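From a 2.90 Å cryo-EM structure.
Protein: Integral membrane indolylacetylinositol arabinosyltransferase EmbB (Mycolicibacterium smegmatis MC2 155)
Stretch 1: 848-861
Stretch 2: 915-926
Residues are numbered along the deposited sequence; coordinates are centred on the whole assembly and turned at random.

Stretch 1 (848-861) ARDETERAAHPLVV
Stretch 2, residues 915-926: NLRYPRSEIPDD

The two stretches belong to one chain of EmbB and bury 861 Å² between them. Stretch 1 begins extended, turns through a short helix that starts at E851, and passes a loop into a strand at V860 and V861. Stretch 2 enters as the strand 915-918 and then leaves it as a loop.

The strands pair antiparallel. V860 (phi/psi -129/120) and Y918 (-136/102) form the hydrogen-bonded pair, their CA atoms 5.0 Å apart: V860 N donates to Y918 O at 2.9 Å, and Y918 N returns a weak bond to V860 O, also 2.9 Å, with an angle of 128°. V861 and R917 form the next, non-hydrogen-bonded pair, CA to CA 4.8 Å; here V861 CA lies 3.2 Å from L916 O in a CA-H...O contact. The register continues as L859 opposite P919 and P858 opposite R920, where P919, lacking an amide hydrogen, cannot donate a backbone bond.

The side chains of V860 and Y918 share one face of the sheet, and those of V861 and R917 share the other. V860 (chi1 t) sets CG1 4.2 Å from CD2 of Y918 (chi1 m) and CG2 4.4 Å from CD1 of I923; beta-branched valine suits an extended backbone. Two close carbon contacts join these: V861 (chi1 p) places CG2 3.5 Å from N915 CB, and L859, though its CA-to-CB bond points away, brings CD2 within 3.9 Å of R917 CB.

Beyond the strands, charge dominates. D925 (chi1 t) receives two arginines, as its two carboxylate oxygens allow. R849, with chi1 to chi3 all m, forms a salt bridge through two weak hydrogen bonds, NE to D925 OD1 at 2.9 Å and NH1 to D925 OD2 at 3.2 Å. R854 (t, t, m) directs its CA-to-CB bond toward stretch 2 and donates NH1 to D925 OD1 at 2.9 Å, the oxygen lying near the guanidinium plane. The like charges E851 OE2 and D925 OD2 lie 3.9 Å apart; R854 NH1 is near both acids, 3.6 Å from E851 OE2 in a salt bridge of charges alone.

R920, the residue most covered by the other stretch, extends toward the helix (chi1 -142°, then t, m), its long chain carrying several N-H groups in one plane. Its NH1 makes a weak hydrogen bond and salt bridge to E853 OE2 at 3.5 Å, while its NH2 comes 2.7 Å from H857 O. The arginine chains lie against each other, R854 CG 4.1 Å from R920 CD, despite like charges at R854 NE and R920 NH1, 4.4 Å apart.

The helix is capped by D850 (chi1 t), whose OD1 accepts from T852 N at 3.2 Å; first-turn amides lack an acceptor one turn earlier within the helix.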

# COMPACT_ATOMS: atom_id res chain seq x y z
N ALA B 848 1.61 13.71 -52.44
CA ALA B 848 2.45 13.93 -53.62
C ALA B 848 3.67 13.03 -53.50
O ALA B 848 3.75 12.17 -52.62
CB ALA B 848 2.84 15.41 -53.75
N ARG B 849 4.63 13.23 -54.41
CA ARG B 849 5.89 12.49 -54.43
C ARG B 849 7.02 13.50 -54.29
O ARG B 849 7.56 13.98 -55.29
CB ARG B 849 6.02 11.66 -55.70
CG ARG B 849 4.97 10.57 -55.85
CD ARG B 849 5.40 9.29 -55.17
NE ARG B 849 6.76 8.90 -55.54
CZ ARG B 849 7.08 8.28 -56.66
NH1 ARG B 849 8.35 7.97 -56.91
NH2 ARG B 849 6.14 7.96 -57.54
N ASP B 850 7.37 13.83 -53.05
CA ASP B 850 8.44 14.78 -52.78
C ASP B 850 9.01 14.50 -51.40
O ASP B 850 8.25 14.25 -50.45
CB ASP B 850 7.94 16.22 -52.87
CG ASP B 850 9.05 17.21 -53.15
OD1 ASP B 850 10.22 16.90 -52.84
OD2 ASP B 850 8.76 18.30 -53.69
N GLU B 851 10.33 14.53 -51.29
CA GLU B 851 11.00 14.26 -50.02
C GLU B 851 11.12 15.51 -49.15
O GLU B 851 11.18 15.39 -47.92
CB GLU B 851 12.38 13.67 -50.27
CG GLU B 851 12.38 12.45 -51.19
CD GLU B 851 11.48 11.34 -50.69
OE1 GLU B 851 11.46 11.09 -49.47
OE2 GLU B 851 10.80 10.70 -51.53
N THR B 852 11.17 16.69 -49.76
CA THR B 852 11.15 17.93 -48.99
C THR B 852 9.89 18.02 -48.13
O THR B 852 9.93 18.53 -47.01
CB THR B 852 11.25 19.14 -49.92
OG1 THR B 852 12.48 19.06 -50.66
CG2 THR B 852 11.23 20.43 -49.13
N GLU B 853 8.76 17.52 -48.65
CA GLU B 853 7.53 17.49 -47.86
C GLU B 853 7.60 16.42 -46.77
O GLU B 853 7.29 16.69 -45.61
CB GLU B 853 6.33 17.26 -48.77
CG GLU B 853 5.16 16.59 -48.06
CD GLU B 853 4.13 16.06 -49.03
OE1 GLU B 853 4.31 16.22 -50.25
OE2 GLU B 853 3.13 15.48 -48.55
N ARG B 854 8.00 15.20 -47.14
CA ARG B 854 8.06 14.12 -46.17
C ARG B 854 9.05 14.40 -45.05
O ARG B 854 8.97 13.77 -43.99
CB ARG B 854 8.41 12.80 -46.87
CG ARG B 854 8.03 11.56 -46.07
CD ARG B 854 8.43 10.29 -46.78
NE ARG B 854 8.15 10.36 -48.21
CZ ARG B 854 7.95 9.29 -48.98
NH1 ARG B 854 7.69 9.45 -50.28
NH2 ARG B 854 8.00 8.07 -48.47
N ALA B 855 9.99 15.32 -45.27
CA ALA B 855 10.83 15.79 -44.17
C ALA B 855 10.01 16.51 -43.10
O ALA B 855 10.47 16.63 -41.96
CB ALA B 855 11.92 16.71 -44.69
N ALA B 856 8.81 16.98 -43.44
CA ALA B 856 7.99 17.75 -42.52
C ALA B 856 6.64 17.12 -42.19
O ALA B 856 6.01 17.55 -41.22
CB ALA B 856 7.74 19.16 -43.09
N HIS B 857 6.18 16.13 -42.96
CA HIS B 857 4.89 15.49 -42.73
C HIS B 857 5.07 13.98 -42.60
O HIS B 857 4.60 13.21 -43.44
CB HIS B 857 3.92 15.81 -43.87
CG HIS B 857 3.64 17.27 -44.05
ND1 HIS B 857 2.82 17.97 -43.20
CD2 HIS B 857 4.08 18.15 -44.97
CE1 HIS B 857 2.76 19.23 -43.59
NE2 HIS B 857 3.51 19.37 -44.67
N PRO B 858 5.75 13.52 -41.54
CA PRO B 858 6.05 12.09 -41.44
C PRO B 858 4.99 11.28 -40.70
O PRO B 858 5.35 10.47 -39.84
CB PRO B 858 7.37 12.09 -40.66
CG PRO B 858 7.18 13.23 -39.70
CD PRO B 858 6.34 14.27 -40.42
N LEU B 859 3.71 11.43 -41.03
CA LEU B 859 2.69 10.70 -40.30
C LEU B 859 1.41 10.57 -41.12
O LEU B 859 1.10 11.43 -41.95
CB LEU B 859 2.36 11.38 -38.96
CG LEU B 859 3.08 10.91 -37.70
CD1 LEU B 859 2.73 11.81 -36.53
CD2 LEU B 859 2.73 9.47 -37.38
N VAL B 860 0.69 9.47 -40.88
CA VAL B 860 -0.70 9.31 -41.28
C VAL B 860 -1.46 8.86 -40.03
O VAL B 860 -1.13 7.82 -39.45
CB VAL B 860 -0.87 8.29 -42.42
CG1 VAL B 860 -2.32 7.88 -42.55
CG2 VAL B 860 -0.35 8.86 -43.72
N VAL B 861 -2.45 9.64 -39.62
CA VAL B 861 -3.08 9.42 -38.33
C VAL B 861 -4.57 9.17 -38.52
O VAL B 861 -5.20 9.70 -39.45
CB VAL B 861 -2.84 10.62 -37.37
CG1 VAL B 861 -3.55 11.86 -37.87
CG2 VAL B 861 -3.25 10.28 -35.96
N ASN B 915 -5.44 8.68 -31.11
CA ASN B 915 -4.85 8.76 -32.43
C ASN B 915 -4.04 7.50 -32.71
O ASN B 915 -3.21 7.10 -31.89
CB ASN B 915 -3.95 10.00 -32.55
CG ASN B 915 -4.74 11.26 -32.81
OD1 ASN B 915 -5.76 11.24 -33.49
ND2 ASN B 915 -4.26 12.38 -32.27
N LEU B 916 -4.29 6.88 -33.86
CA LEU B 916 -3.51 5.76 -34.34
C LEU B 916 -2.49 6.29 -35.34
O LEU B 916 -2.86 6.99 -36.29
CB LEU B 916 -4.40 4.71 -35.01
CG LEU B 916 -5.79 4.42 -34.43
CD1 LEU B 916 -6.46 3.28 -35.18
CD2 LEU B 916 -5.73 4.13 -32.95
N ARG B 917 -1.22 5.95 -35.12
CA ARG B 917 -0.11 6.50 -35.89
C ARG B 917 0.36 5.50 -36.93
O ARG B 917 0.44 4.30 -36.67
CB ARG B 917 1.06 6.86 -34.97
CG ARG B 917 0.85 8.07 -34.08
CD ARG B 917 0.17 7.69 -32.78
NE ARG B 917 -0.01 8.83 -31.89
CZ ARG B 917 0.74 9.06 -30.82
NH1 ARG B 917 1.72 8.22 -30.50
NH2 ARG B 917 0.51 10.12 -30.06
N TYR B 918 0.67 6.00 -38.12
CA TYR B 918 1.28 5.20 -39.19
C TYR B 918 2.40 6.04 -39.79
O TYR B 918 2.13 6.98 -40.55
CB TYR B 918 0.26 4.81 -40.25
CG TYR B 918 -0.98 4.13 -39.70
CD1 TYR B 918 -0.93 2.83 -39.23
CD2 TYR B 918 -2.19 4.80 -39.65
CE1 TYR B 918 -2.06 2.21 -38.73
CE2 TYR B 918 -3.32 4.19 -39.15
CZ TYR B 918 -3.25 2.90 -38.69
OH TYR B 918 -4.37 2.28 -38.19
N PRO B 919 3.65 5.76 -39.44
CA PRO B 919 4.76 6.53 -40.01
C PRO B 919 4.85 6.29 -41.51
O PRO B 919 4.65 5.18 -42.00
CB PRO B 919 5.99 5.98 -39.28
CG PRO B 919 5.58 4.63 -38.81
CD PRO B 919 4.12 4.73 -38.50
N ARG B 920 5.16 7.36 -42.24
CA ARG B 920 5.24 7.26 -43.69
C ARG B 920 6.54 6.65 -44.17
O ARG B 920 6.84 6.72 -45.37
CB ARG B 920 5.03 8.64 -44.33
CG ARG B 920 4.21 8.57 -45.61
CD ARG B 920 4.39 9.79 -46.48
NE ARG B 920 3.88 11.00 -45.84
CZ ARG B 920 3.81 12.18 -46.45
NH1 ARG B 920 4.21 12.31 -47.71
NH2 ARG B 920 3.33 13.23 -45.80
N SER B 921 7.33 6.06 -43.28
CA SER B 921 8.49 5.28 -43.68
C SER B 921 8.14 3.84 -44.00
O SER B 921 8.80 3.21 -44.83
CB SER B 921 9.57 5.32 -42.59
OG SER B 921 9.09 4.76 -41.38
N GLU B 922 7.11 3.30 -43.35
CA GLU B 922 6.63 1.97 -43.69
C GLU B 922 5.99 1.96 -45.07
O GLU B 922 6.26 1.07 -45.89
CB GLU B 922 5.62 1.48 -42.64
CG GLU B 922 5.97 1.88 -41.21
CD GLU B 922 6.90 0.90 -40.54
OE1 GLU B 922 7.28 -0.10 -41.19
OE2 GLU B 922 7.25 1.12 -39.36
N ILE B 923 5.15 2.94 -45.35
CA ILE B 923 4.51 3.09 -46.65
C ILE B 923 5.58 3.44 -47.68
O ILE B 923 6.27 4.46 -47.53
CB ILE B 923 3.40 4.16 -46.61
CG1 ILE B 923 2.67 4.10 -45.27
CG2 ILE B 923 2.43 3.97 -47.74
CD1 ILE B 923 1.63 5.18 -45.09
N PRO B 924 5.76 2.63 -48.73
CA PRO B 924 6.84 2.90 -49.69
C PRO B 924 6.61 4.16 -50.51
O PRO B 924 5.59 4.84 -50.34
CB PRO B 924 6.83 1.65 -50.58
CG PRO B 924 5.45 1.10 -50.45
CD PRO B 924 5.04 1.39 -49.04
N ASP B 925 7.54 4.48 -51.39
CA ASP B 925 7.44 5.68 -52.21
C ASP B 925 6.64 5.46 -53.49
O ASP B 925 6.45 6.40 -54.26
CB ASP B 925 8.85 6.20 -52.55
CG ASP B 925 8.83 7.55 -53.23
OD1 ASP B 925 7.89 8.34 -52.98
OD2 ASP B 925 9.75 7.84 -54.03
N ASP B 926 6.14 4.24 -53.71
CA ASP B 926 5.32 3.95 -54.88
C ASP B 926 3.85 3.80 -54.50
O ASP B 926 3.01 3.57 -55.37
CB ASP B 926 5.83 2.70 -55.58
CG ASP B 926 5.37 2.60 -57.03
OD1 ASP B 926 6.20 2.88 -57.93
OD2 ASP B 926 4.21 2.21 -57.28